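PDB 6ORH: glycoside hydrolase from Streptococcus pneumoniae serotype 4, which probably hydrolyses alpha-L-fucosidic linkages, contributing to the breakdown of host-derived carbohydrate antigens. Local coordinates for residues A[168-173]-A[187-192]; A[140-145]-A[181-186]; A[12-17]-A[198-203]; A[86-91]-A[147-152]. The protein carries 2 engineered substitutions. One frame throughout, in Å; residues are numbered along the deposited sequence.

Contact 1 of 4, residues A[168-173]-A[187-192]. Engineered in segment 168-173: Asn-171 (natural residue Asp). With GAL (beta-D-galactopyranose), chain C; FUC (alpha-L-fucopyranose), chain B; FUC (alpha-L-fucopyranose), chain D.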
# COMPACT_ATOMS: atom_id res chain seq x y z
N VAL A 168 -22.95 -18.02 2.23
CA VAL A 168 -23.28 -18.55 0.91
C VAL A 168 -22.49 -17.71 -0.10
O VAL A 168 -22.52 -16.49 0.01
CB VAL A 168 -24.80 -18.47 0.64
CG1 VAL A 168 -25.12 -18.82 -0.81
CG2 VAL A 168 -25.57 -19.39 1.60
N TRP A 169 -21.82 -18.37 -1.07
CA TRP A 169 -20.98 -17.66 -2.03
C TRP A 169 -21.62 -17.72 -3.42
O TRP A 169 -21.84 -18.82 -3.96
CB TRP A 169 -19.59 -18.34 -2.06
CG TRP A 169 -18.46 -17.41 -1.72
CD1 TRP A 169 -18.10 -16.97 -0.47
CD2 TRP A 169 -17.49 -16.85 -2.63
NE1 TRP A 169 -17.01 -16.15 -0.54
CE2 TRP A 169 -16.58 -16.10 -1.84
CE3 TRP A 169 -17.30 -16.91 -4.03
CZ2 TRP A 169 -15.51 -15.41 -2.39
CZ3 TRP A 169 -16.20 -16.26 -4.55
CH2 TRP A 169 -15.35 -15.48 -3.75
N MET A 170 -21.88 -16.52 -3.99
CA MET A 170 -22.41 -16.39 -5.34
C MET A 170 -21.38 -15.66 -6.21
O MET A 170 -21.36 -14.43 -6.30
CB MET A 170 -23.71 -15.57 -5.29
CG MET A 170 -24.74 -16.26 -4.43
SD MET A 170 -26.22 -15.25 -4.33
CE MET A 170 -27.28 -16.28 -3.31
N ASN A 171 -20.49 -16.44 -6.82
CA ASN A 171 -19.41 -15.89 -7.62
C ASN A 171 -19.99 -15.04 -8.75
O ASN A 171 -20.96 -15.44 -9.36
CB ASN A 171 -18.59 -17.05 -8.19
CG ASN A 171 -17.21 -16.60 -8.58
OD1 ASN A 171 -17.04 -15.81 -9.50
ND2 ASN A 171 -16.20 -17.13 -7.92
N GLY A 172 -19.36 -13.87 -9.04
CA GLY A 172 -19.89 -13.02 -10.10
C GLY A 172 -19.29 -13.33 -11.49
O GLY A 172 -19.73 -12.71 -12.47
N ALA A 173 -18.36 -14.28 -11.59
CA ALA A 173 -17.62 -14.54 -12.83
C ALA A 173 -18.49 -15.25 -13.88
O ALA A 173 -19.19 -16.22 -13.57
CB ALA A 173 -16.36 -15.34 -12.56
N LYS A 187 -35.28 -13.30 -4.50
CA LYS A 187 -35.92 -14.55 -4.16
C LYS A 187 -34.90 -15.49 -3.53
O LYS A 187 -35.20 -16.14 -2.54
CB LYS A 187 -36.58 -15.15 -5.41
CG LYS A 187 -37.47 -16.34 -5.12
CD LYS A 187 -38.31 -16.71 -6.32
CE LYS A 187 -39.22 -17.89 -6.03
NZ LYS A 187 -39.89 -18.32 -7.28
N TRP A 188 -33.68 -15.51 -4.08
CA TRP A 188 -32.64 -16.34 -3.48
C TRP A 188 -32.34 -15.89 -2.05
O TRP A 188 -32.23 -16.75 -1.17
CB TRP A 188 -31.34 -16.30 -4.29
CG TRP A 188 -31.45 -16.79 -5.71
CD1 TRP A 188 -32.52 -17.37 -6.33
CD2 TRP A 188 -30.37 -16.81 -6.65
NE1 TRP A 188 -32.18 -17.72 -7.62
CE2 TRP A 188 -30.87 -17.38 -7.85
CE3 TRP A 188 -29.04 -16.39 -6.59
CZ2 TRP A 188 -30.06 -17.56 -8.97
CZ3 TRP A 188 -28.25 -16.53 -7.71
CH2 TRP A 188 -28.76 -17.14 -8.86
N PHE A 189 -32.23 -14.57 -1.84
CA PHE A 189 -31.84 -14.06 -0.52
C PHE A 189 -32.95 -14.36 0.48
O PHE A 189 -32.67 -14.68 1.65
CB PHE A 189 -31.53 -12.56 -0.58
CG PHE A 189 -30.43 -12.15 -1.53
CD1 PHE A 189 -29.46 -13.06 -1.97
CD2 PHE A 189 -30.39 -10.83 -2.01
CE1 PHE A 189 -28.43 -12.64 -2.81
CE2 PHE A 189 -29.39 -10.42 -2.88
CZ PHE A 189 -28.42 -11.33 -3.29
N GLU A 190 -34.21 -14.28 0.02
CA GLU A 190 -35.34 -14.59 0.88
C GLU A 190 -35.27 -16.03 1.40
O GLU A 190 -35.45 -16.26 2.60
CB GLU A 190 -36.65 -14.37 0.11
CG GLU A 190 -37.07 -12.92 0.03
CD GLU A 190 -38.27 -12.69 -0.87
OE1 GLU A 190 -38.82 -13.68 -1.39
OE2 GLU A 190 -38.65 -11.53 -1.07
N THR A 191 -34.98 -16.98 0.49
CA THR A 191 -34.88 -18.38 0.85
C THR A 191 -33.72 -18.59 1.82
O THR A 191 -33.82 -19.39 2.75
CB THR A 191 -34.77 -19.29 -0.39
OG1 THR A 191 -36.11 -19.42 -0.90
CG2 THR A 191 -34.24 -20.67 -0.10
N ILE A 192 -32.59 -17.92 1.55
CA ILE A 192 -31.43 -18.06 2.43
C ILE A 192 -31.81 -17.62 3.85
O ILE A 192 -31.44 -18.28 4.82
CB ILE A 192 -30.18 -17.37 1.87
CG1 ILE A 192 -29.77 -18.06 0.56
CG2 ILE A 192 -29.04 -17.35 2.88
CD1 ILE A 192 -28.77 -17.26 -0.24
C1 GAL C . -14.23 -12.46 -9.86
C2 GAL C . -15.67 -11.93 -10.07
C3 GAL C . -16.26 -11.40 -8.76
C4 GAL C . -15.99 -12.33 -7.58
C5 GAL C . -14.49 -12.65 -7.56
C6 GAL C . -14.07 -13.56 -6.42
O2 GAL C . -15.64 -10.86 -11.03
O3 GAL C . -17.68 -11.13 -8.92
O4 GAL C . -16.75 -13.57 -7.70
O5 GAL C . -14.20 -13.38 -8.77
O6 GAL C . -12.62 -13.61 -6.37
C1 FUC B . -13.55 -16.39 -9.95
C2 FUC B . -13.77 -17.78 -10.52
C3 FUC B . -12.58 -18.64 -10.09
C4 FUC B . -12.57 -18.79 -8.57
C5 FUC B . -12.50 -17.37 -7.96
C6 FUC B . -12.66 -17.38 -6.45
O2 FUC B . -13.81 -17.66 -11.95
O3 FUC B . -12.69 -19.93 -10.72
O4 FUC B . -13.76 -19.51 -8.15
O5 FUC B . -13.53 -16.47 -8.52
C1 FUC D . -16.74 -10.86 -11.94
C2 FUC D . -16.97 -9.39 -12.34
C3 FUC D . -15.80 -8.94 -13.24
C4 FUC D . -15.67 -9.83 -14.46
C5 FUC D . -15.45 -11.25 -13.96
C6 FUC D . -15.34 -12.29 -15.08
O2 FUC D . -17.05 -8.62 -11.17
O3 FUC D . -15.93 -7.58 -13.69
O4 FUC D . -16.86 -9.79 -15.27
O5 FUC D . -16.55 -11.58 -13.14
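Trp-188, the first residue of helix 185-196 to touch segment 168-173, meets the thioether end of Met-170. Atom CE3 of its benzo ring lies 3.7 Å from Met-170 CE, and the sulfur sits in the ring plane at the edge, 5.1 Å from the centroid of the six-membered ring, a Met-aromatic contact. Outside the pair, Tyr-146 of helix 139-154 stacks on the indole. One residue on, Phe-189 supplies a second Met-aromatic contact of the same kind: its CE1 approaches Met-170 SD to 3.7 Å, with the sulfur again at the ring edge and 83° off the normal. The sulfur thus meets the edges of two rings, both on the helix side of it. Beyond CG the methionine chain is fully extended, which carries the methyl outward to the helix. There Ile-192, one turn after Trp-188, meets it tip to tip, CD1 to Met-170 CE at 3.6 Å. The same CD1 also reaches Val-168 CG1 at 4.0 Å, closing an apolar, buried interface.

Past Met-170 the chain turns to the bound glycan. Asn-171, engineered in place of aspartate, accepts from Ala-173 N through OD1 in an Asx turn, and its ND2 donates almost straight (177°) to O5 of the chain B fucose at 2.8 Å. Gly-172 N donates to galactose O4 at 2.9 Å. Strand 167-169, helix 185-196 and strand 200-202 form a beta-alpha-beta unit of the TIM-barrel-type catalytic domain, with the glycan pocket at the C-terminal end of strand 167-169.

Contact 2 of 4, residues A[140-145]-A[181-186]; sequences ADYNAY and VNYEFE. With EDO (1,2-ethanediol), chain F.
The amide of Asn-143 and the carboxylate of Glu-184 are stacked, planes 27° apart, Glu-184 OE2 coming within 3.5 Å of Asn-143 CB. Asn-143 OD1 lies at the edge of the Tyr-183 ring, one face of which carries Val-181 O over its centre. The rings of Tyr-142 and Tyr-183 meet obliquely, CE2 to CE1 at 4.0 Å, and Val-181 CG1 approaches Tyr-142 CD2.

Asn-143 grips the backbone with both ends of its amide. Its ND2 donates to Asn-182 O at 3.0 Å, with the acceptor in the amide plane. Asn-143 OD1 accepts from Glu-184 N at 2.8 Å, the donor 54° above the carbonyl plane. Together with a bond from ND2 to Glu-139 O, these fix the amide's rotation and hold the chain just before helix 185-196, where Glu-184 takes the N-cap position and centres an inverse gamma turn. Two waters extend the link: water 1 donates to Ala-140 O and Glu-184 OE2, each at 2.9 Å, and water 2 donates to Glu-184 OE1 and weakly to Asn-143 O.

This joins the N-terminal part of helix 139-154 to the start of helix 185-196, with Trp-188 meeting the Tyr-183 ring and Tyr-134 bonding to Tyr-183 OH.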
# COMPACT_ATOMS: atom_id res chain seq x y z
N ALA A 140 -36.03 -18.25 -16.27
CA ALA A 140 -36.87 -18.55 -15.13
C ALA A 140 -36.63 -19.98 -14.65
O ALA A 140 -36.60 -20.24 -13.44
CB ALA A 140 -38.33 -18.25 -15.43
N ASP A 141 -36.45 -20.91 -15.59
CA ASP A 141 -36.21 -22.30 -15.23
C ASP A 141 -34.83 -22.43 -14.58
O ASP A 141 -34.67 -23.19 -13.62
CB ASP A 141 -36.37 -23.27 -16.41
CG ASP A 141 -37.81 -23.63 -16.72
OD1 ASP A 141 -38.69 -23.35 -15.90
OD2 ASP A 141 -38.05 -24.23 -17.79
N TYR A 142 -33.84 -21.68 -15.07
CA TYR A 142 -32.50 -21.80 -14.48
C TYR A 142 -32.54 -21.28 -13.04
O TYR A 142 -31.97 -21.92 -12.13
CB TYR A 142 -31.39 -21.06 -15.24
CG TYR A 142 -30.08 -21.21 -14.52
CD1 TYR A 142 -29.41 -22.42 -14.49
CD2 TYR A 142 -29.58 -20.18 -13.72
CE1 TYR A 142 -28.26 -22.62 -13.73
CE2 TYR A 142 -28.41 -20.35 -12.97
CZ TYR A 142 -27.77 -21.57 -12.95
OH TYR A 142 -26.62 -21.76 -12.21
N ASN A 143 -33.21 -20.14 -12.86
CA ASN A 143 -33.35 -19.58 -11.51
C ASN A 143 -34.02 -20.58 -10.57
O ASN A 143 -33.64 -20.66 -9.40
CB ASN A 143 -34.08 -18.25 -11.52
CG ASN A 143 -33.12 -17.14 -11.87
OD1 ASN A 143 -32.28 -16.77 -11.05
ND2 ASN A 143 -33.24 -16.59 -13.07
N ALA A 144 -35.06 -21.30 -11.05
CA ALA A 144 -35.72 -22.29 -10.20
C ALA A 144 -34.79 -23.45 -9.84
O ALA A 144 -34.87 -23.99 -8.74
CB ALA A 144 -37.02 -22.75 -10.84
N TYR A 145 -33.91 -23.84 -10.78
CA TYR A 145 -32.91 -24.88 -10.55
C TYR A 145 -31.96 -24.42 -9.44
O TYR A 145 -31.72 -25.16 -8.47
CB TYR A 145 -32.16 -25.15 -11.86
CG TYR A 145 -30.92 -26.00 -11.75
CD1 TYR A 145 -31.01 -27.34 -11.37
CD2 TYR A 145 -29.64 -25.50 -11.98
CE1 TYR A 145 -29.88 -28.13 -11.27
CE2 TYR A 145 -28.50 -26.29 -11.90
CZ TYR A 145 -28.62 -27.62 -11.50
OH TYR A 145 -27.54 -28.44 -11.38
N VAL A 181 -27.77 -14.62 -18.67
CA VAL A 181 -28.84 -14.95 -17.74
C VAL A 181 -28.86 -13.90 -16.63
O VAL A 181 -27.81 -13.47 -16.17
CB VAL A 181 -28.64 -16.37 -17.18
CG1 VAL A 181 -29.59 -16.65 -16.03
CG2 VAL A 181 -28.80 -17.44 -18.26
N ASN A 182 -30.08 -13.49 -16.23
CA ASN A 182 -30.27 -12.59 -15.10
C ASN A 182 -30.81 -13.42 -13.93
O ASN A 182 -31.62 -14.32 -14.14
CB ASN A 182 -31.25 -11.47 -15.44
CG ASN A 182 -30.70 -10.42 -16.39
OD1 ASN A 182 -29.50 -10.16 -16.43
ND2 ASN A 182 -31.59 -9.76 -17.11
N TYR A 183 -30.35 -13.09 -12.72
CA TYR A 183 -30.64 -13.91 -11.55
C TYR A 183 -31.71 -13.26 -10.67
O TYR A 183 -31.75 -12.05 -10.51
CB TYR A 183 -29.35 -14.10 -10.73
CG TYR A 183 -28.21 -14.69 -11.52
CD1 TYR A 183 -28.38 -15.90 -12.18
CD2 TYR A 183 -27.01 -14.04 -11.64
CE1 TYR A 183 -27.34 -16.45 -12.91
CE2 TYR A 183 -25.95 -14.58 -12.36
CZ TYR A 183 -26.12 -15.80 -12.99
OH TYR A 183 -25.11 -16.36 -13.69
N GLU A 184 -32.55 -14.12 -10.08
CA GLU A 184 -33.61 -13.68 -9.18
C GLU A 184 -33.02 -13.53 -7.77
O GLU A 184 -33.43 -14.22 -6.85
CB GLU A 184 -34.78 -14.66 -9.21
CG GLU A 184 -35.54 -14.61 -10.54
CD GLU A 184 -36.60 -15.70 -10.66
OE1 GLU A 184 -37.15 -16.11 -9.62
OE2 GLU A 184 -36.86 -16.14 -11.81
N PHE A 185 -32.11 -12.55 -7.61
CA PHE A 185 -31.34 -12.42 -6.38
C PHE A 185 -32.24 -12.29 -5.15
O PHE A 185 -32.02 -12.97 -4.14
CB PHE A 185 -30.41 -11.22 -6.49
CG PHE A 185 -29.18 -11.45 -7.34
CD1 PHE A 185 -28.22 -12.36 -6.93
CD2 PHE A 185 -28.93 -10.68 -8.47
CE1 PHE A 185 -27.06 -12.55 -7.67
CE2 PHE A 185 -27.77 -10.86 -9.21
CZ PHE A 185 -26.82 -11.78 -8.79
N GLU A 186 -33.25 -11.43 -5.21
CA GLU A 186 -34.09 -11.21 -4.03
C GLU A 186 -34.78 -12.49 -3.56
O GLU A 186 -34.88 -12.75 -2.36
CB GLU A 186 -35.04 -10.03 -4.22
CG GLU A 186 -34.30 -8.71 -4.24
CD GLU A 186 -33.43 -8.36 -3.03
OE1 GLU A 186 -33.71 -8.82 -1.88
OE2 GLU A 186 -32.45 -7.62 -3.25
C1 EDO F . -30.13 -7.74 0.84
O1 EDO F . -30.54 -7.14 -0.38
C2 EDO F . -31.26 -8.39 1.54
O2 EDO F . -32.33 -8.81 0.70
O HOH W 1 -37.93 -18.75 -11.40
O HOH W 2 -35.28 -18.07 -8.16

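Contact 3 of 4, residues A[12-17]-A[198-203]; sequences SQTQLA and DCLIFS. With EDO (1,2-ethanediol), chain E.
Thr-14 OG1 donates to Asp-198 O at 2.9 Å, the direct hydrogen bond between the start of helix 13-21 and the turn before strand 200-202. The donor is tilted 31° from the carbonyl plane. OG1 is placed for this by a chi1 of 53°, between the backbone N and the carbonyl carbon.

Water-mediated bonds run alongside. Water 4 accepts from Thr-14 N and donates to Asp-198 OD2 at 2.9 Å; water 3 donates to the same oxygen and is hydrogen-bonded to Ser-12 OG.

Within the helix start, Ser-12 and Gln-15 form a capping box: Gln-15 N donates to Ser-12 OG at 3.0 Å, and Ser-12 N returns a nearly straight bond to Gln-15 OE1 at 2.9 Å, in the carbonyl plane and on a lone pair. Gln-15 NE2 donates onward to Phe-251 O and Ser-208 O.

Van der Waals packing falls to Leu-200, whose CD2 touches Gln-15 CG at 3.8 Å and lies beside Thr-14 OG1, 3.5 Å away. Asp-198 OD2 also comes within 3.3 Å of Ser-12 CB.

The carboxylate of Asp-198 thus faces the N-terminal end of the helix largely through water, and its negative charge would probably interact favourably with the helix dipole.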
# COMPACT_ATOMS: atom_id res chain seq x y z
N SER A 12 -24.17 -6.22 11.42
CA SER A 12 -24.97 -7.26 12.04
C SER A 12 -24.10 -8.08 12.99
O SER A 12 -22.87 -8.00 12.94
CB SER A 12 -25.55 -8.15 11.00
OG SER A 12 -24.54 -8.99 10.43
N GLN A 13 -24.73 -8.91 13.82
CA GLN A 13 -23.97 -9.78 14.72
C GLN A 13 -23.17 -10.81 13.93
O GLN A 13 -22.05 -11.14 14.33
CB GLN A 13 -24.89 -10.44 15.74
CG GLN A 13 -25.58 -9.45 16.66
CD GLN A 13 -26.76 -10.10 17.34
OE1 GLN A 13 -27.91 -9.68 17.16
NE2 GLN A 13 -26.49 -11.15 18.10
N THR A 14 -23.73 -11.33 12.83
CA THR A 14 -23.02 -12.30 12.02
C THR A 14 -21.80 -11.65 11.36
O THR A 14 -20.76 -12.29 11.21
CB THR A 14 -23.86 -13.05 10.97
OG1 THR A 14 -24.58 -12.14 10.12
CG2 THR A 14 -24.81 -14.05 11.58
N GLN A 15 -21.94 -10.37 10.98
CA GLN A 15 -20.79 -9.68 10.39
C GLN A 15 -19.70 -9.50 11.45
O GLN A 15 -18.53 -9.72 11.16
CB GLN A 15 -21.17 -8.32 9.78
CG GLN A 15 -21.89 -8.43 8.42
CD GLN A 15 -22.48 -7.12 7.96
OE1 GLN A 15 -23.14 -6.39 8.71
NE2 GLN A 15 -22.28 -6.80 6.68
N LEU A 16 -20.08 -9.07 12.66
CA LEU A 16 -19.11 -8.87 13.72
C LEU A 16 -18.45 -10.20 14.05
O LEU A 16 -17.26 -10.21 14.36
CB LEU A 16 -19.81 -8.29 14.96
CG LEU A 16 -20.06 -6.80 14.90
CD1 LEU A 16 -20.93 -6.35 16.07
CD2 LEU A 16 -18.75 -6.03 14.87
N ALA A 17 -19.22 -11.29 13.98
CA ALA A 17 -18.66 -12.57 14.36
C ALA A 17 -17.56 -12.97 13.37
O ALA A 17 -16.48 -13.48 13.73
CB ALA A 17 -19.78 -13.59 14.49
N ASP A 198 -29.53 -14.95 9.49
CA ASP A 198 -28.67 -13.88 9.01
C ASP A 198 -27.34 -14.42 8.47
O ASP A 198 -26.35 -13.69 8.45
CB ASP A 198 -28.51 -12.68 9.96
CG ASP A 198 -28.20 -11.38 9.20
OD1 ASP A 198 -28.47 -11.32 7.97
OD2 ASP A 198 -27.67 -10.44 9.80
N CYS A 199 -27.36 -15.66 7.97
CA CYS A 199 -26.26 -16.23 7.19
C CYS A 199 -25.69 -15.17 6.24
O CYS A 199 -26.44 -14.52 5.51
CB CYS A 199 -26.80 -17.39 6.36
SG CYS A 199 -25.53 -18.25 5.39
N LEU A 200 -24.35 -15.00 6.23
CA LEU A 200 -23.72 -14.02 5.37
C LEU A 200 -23.81 -14.44 3.90
O LEU A 200 -23.78 -15.62 3.60
CB LEU A 200 -22.24 -13.92 5.77
CG LEU A 200 -22.01 -13.46 7.21
CD1 LEU A 200 -20.53 -13.65 7.58
CD2 LEU A 200 -22.41 -12.01 7.35
N ILE A 201 -23.88 -13.46 2.98
CA ILE A 201 -23.91 -13.79 1.56
C ILE A 201 -22.86 -12.95 0.82
O ILE A 201 -22.85 -11.71 0.93
CB ILE A 201 -25.32 -13.54 0.97
CG1 ILE A 201 -26.40 -14.36 1.69
CG2 ILE A 201 -25.30 -13.78 -0.54
CD1 ILE A 201 -27.83 -13.94 1.35
N PHE A 202 -21.97 -13.64 0.10
CA PHE A 202 -21.05 -13.00 -0.84
C PHE A 202 -21.73 -12.99 -2.21
O PHE A 202 -22.16 -14.03 -2.69
CB PHE A 202 -19.77 -13.85 -0.93
CG PHE A 202 -18.75 -13.31 -1.91
CD1 PHE A 202 -18.92 -13.52 -3.27
CD2 PHE A 202 -17.62 -12.64 -1.47
CE1 PHE A 202 -17.97 -13.05 -4.17
CE2 PHE A 202 -16.68 -12.16 -2.37
CZ PHE A 202 -16.86 -12.35 -3.72
N SER A 203 -21.87 -11.80 -2.79
CA SER A 203 -22.46 -11.65 -4.13
C SER A 203 -21.97 -10.34 -4.73
O SER A 203 -21.31 -9.55 -4.07
CB SER A 203 -23.97 -11.69 -4.11
OG SER A 203 -24.47 -10.43 -3.64
C1 EDO E . -26.50 -5.62 8.05
O1 EDO E . -25.58 -4.75 8.70
C2 EDO E . -25.87 -6.62 7.15
O2 EDO E . -26.67 -7.75 6.87
O HOH W 3 -25.46 -9.54 8.04
O HOH W 4 -26.82 -11.12 12.53

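Contact 4 of 4, residues A[86-91]-A[147-152]; sequences TAHTDY and LAQLKE
Thr-86 OG1 donates to Glu-152 OE1 at 2.6 Å, meeting the oxygen on its syn side, 15° out of the carboxylate plane. The other oxygen, OE2, uses its syn lone pair to accept from Ala-87 N at 2.8 Å, a bond of 171°. Both oxygens of the carboxylate are therefore held by consecutive residues of the loop, and OE1 has a further donor in Tyr-84 OH.

The threonine hydroxyl is itself an acceptor twice over. Gln-149 NE2 donates to it at 3.1 Å, with OG1 close to the amide plane, and His-88 N donates at the same distance to close an ST turn. With OG1 anti to the backbone N, the hydroxyl lies among the polar ends of the two helix side chains.

Packing is built round the imidazole of His-88. Ala-148 CB makes a CH-pi contact over one face, 3.8 Å from the centroid and offset toward the rim, while Ala-87 CB covers the opposite face over its centre. Tip to tip with Glu-152, His-88 brings CD2 to 3.4 Å from the carboxylate carbon, the two planes 52° apart. Water 5 joins the ring to the helix, hydrogen-bonded to NE2 and donating to Ala-148 O at 2.7 Å.

With the Thr-86 hydroxyl, the Ala-87 backbone N-H and the Tyr-84 phenol bonded to it, the carboxylate of Glu-152 is probably stabilised in its anionic form, tying segment 86-91 to helix 139-154.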
# COMPACT_ATOMS: atom_id res chain seq x y z
N THR A 86 -27.69 -34.15 -5.74
CA THR A 86 -28.86 -33.32 -5.96
C THR A 86 -29.94 -34.10 -6.70
O THR A 86 -29.65 -34.96 -7.53
CB THR A 86 -28.46 -32.08 -6.78
OG1 THR A 86 -29.59 -31.27 -7.03
CG2 THR A 86 -27.72 -32.40 -8.07
N ALA A 87 -31.20 -33.72 -6.43
CA ALA A 87 -32.33 -34.28 -7.15
C ALA A 87 -32.49 -33.62 -8.52
O ALA A 87 -33.32 -34.07 -9.32
CB ALA A 87 -33.59 -34.11 -6.33
N HIS A 88 -31.74 -32.54 -8.79
CA HIS A 88 -32.18 -31.57 -9.78
C HIS A 88 -31.39 -31.61 -11.10
O HIS A 88 -31.77 -30.91 -12.05
CB HIS A 88 -32.25 -30.17 -9.17
CG HIS A 88 -33.26 -30.13 -8.07
ND1 HIS A 88 -34.59 -30.44 -8.28
CD2 HIS A 88 -33.13 -29.89 -6.74
CE1 HIS A 88 -35.25 -30.34 -7.14
NE2 HIS A 88 -34.38 -30.02 -6.19
N THR A 89 -30.29 -32.36 -11.13
CA THR A 89 -29.56 -32.62 -12.36
C THR A 89 -28.97 -34.02 -12.30
O THR A 89 -28.72 -34.53 -11.21
CB THR A 89 -28.45 -31.59 -12.62
OG1 THR A 89 -27.81 -32.00 -13.83
CG2 THR A 89 -27.37 -31.59 -11.55
N ASP A 90 -28.72 -34.62 -13.47
CA ASP A 90 -27.96 -35.86 -13.50
C ASP A 90 -26.45 -35.60 -13.51
O ASP A 90 -25.67 -36.55 -13.45
CB ASP A 90 -28.31 -36.71 -14.73
CG ASP A 90 -29.72 -37.25 -14.73
OD1 ASP A 90 -30.28 -37.48 -13.62
OD2 ASP A 90 -30.25 -37.45 -15.84
N TYR A 91 -26.03 -34.34 -13.65
CA TYR A 91 -24.60 -34.06 -13.77
C TYR A 91 -23.99 -33.86 -12.38
O TYR A 91 -23.72 -32.73 -11.97
CB TYR A 91 -24.34 -32.85 -14.68
CG TYR A 91 -22.93 -32.69 -15.19
CD1 TYR A 91 -22.28 -33.73 -15.85
CD2 TYR A 91 -22.26 -31.48 -15.06
CE1 TYR A 91 -21.00 -33.55 -16.38
CE2 TYR A 91 -20.98 -31.30 -15.57
CZ TYR A 91 -20.34 -32.35 -16.21
OH TYR A 91 -19.09 -32.17 -16.73
N LEU A 147 -32.37 -22.07 -7.17
CA LEU A 147 -33.10 -21.89 -5.92
C LEU A 147 -33.40 -23.25 -5.28
O LEU A 147 -33.26 -23.43 -4.07
CB LEU A 147 -34.39 -21.10 -6.18
CG LEU A 147 -35.26 -20.87 -4.94
CD1 LEU A 147 -34.50 -20.10 -3.87
CD2 LEU A 147 -36.55 -20.12 -5.31
N ALA A 148 -33.82 -24.23 -6.10
CA ALA A 148 -34.05 -25.57 -5.57
C ALA A 148 -32.78 -26.15 -4.95
O ALA A 148 -32.87 -26.88 -3.96
CB ALA A 148 -34.59 -26.49 -6.64
N GLN A 149 -31.61 -25.85 -5.52
CA GLN A 149 -30.39 -26.37 -4.93
C GLN A 149 -30.08 -25.64 -3.62
O GLN A 149 -29.64 -26.29 -2.66
CB GLN A 149 -29.26 -26.39 -5.97
CG GLN A 149 -29.55 -27.44 -7.03
CD GLN A 149 -28.37 -27.62 -7.94
OE1 GLN A 149 -27.64 -26.67 -8.25
NE2 GLN A 149 -28.20 -28.85 -8.39
N LEU A 150 -30.28 -24.32 -3.59
CA LEU A 150 -30.14 -23.60 -2.33
C LEU A 150 -30.98 -24.30 -1.25
O LEU A 150 -30.50 -24.49 -0.12
CB LEU A 150 -30.57 -22.14 -2.46
CG LEU A 150 -29.64 -21.20 -3.23
CD1 LEU A 150 -30.23 -19.80 -3.28
CD2 LEU A 150 -28.26 -21.16 -2.58
N LYS A 151 -32.24 -24.66 -1.59
CA LYS A 151 -33.14 -25.28 -0.62
C LYS A 151 -32.60 -26.64 -0.18
O LYS A 151 -32.60 -26.96 1.01
CB LYS A 151 -34.53 -25.41 -1.24
CG LYS A 151 -35.24 -24.05 -1.34
CD LYS A 151 -36.58 -24.14 -2.04
CE LYS A 151 -37.30 -22.80 -2.08
NZ LYS A 151 -38.61 -22.95 -2.76
N GLU A 152 -32.13 -27.44 -1.13
CA GLU A 152 -31.57 -28.75 -0.82
C GLU A 152 -30.40 -28.62 0.16
O GLU A 152 -30.25 -29.44 1.07
CB GLU A 152 -30.93 -29.40 -2.04
CG GLU A 152 -31.93 -30.10 -2.90
CD GLU A 152 -31.30 -30.86 -4.06
OE1 GLU A 152 -30.35 -30.34 -4.69
OE2 GLU A 152 -31.75 -32.01 -4.29
O HOH W 5 -35.04 -28.50 -3.61

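In the fold
Contacts 1, 2 and 4 touch one another through helices 139-154 and 185-196. Contacts 1 and 2, whose centres are 10 Å apart, share helix 185-196: Trp-188 CZ2 packs against Asn-143 OD1 at 3.1 Å. Contacts 2 and 4 share helix 139-154, with Tyr-145 OH 3.2 Å from Thr-89 CG2. Contact 3 joins contact 1 through the barrel sheet, where strands 167-169 and 200-202 are neighbours; the Trp-169 and Phe-202 rings stack there, both lining the glycan pocket. Contact 1 lies nearest the sugars, whereas Tyr-183 of contact 2 is about 10 Å from galactose at its side chain. Contacts 3 and 4 lie farthest apart, about 24 Å between centres.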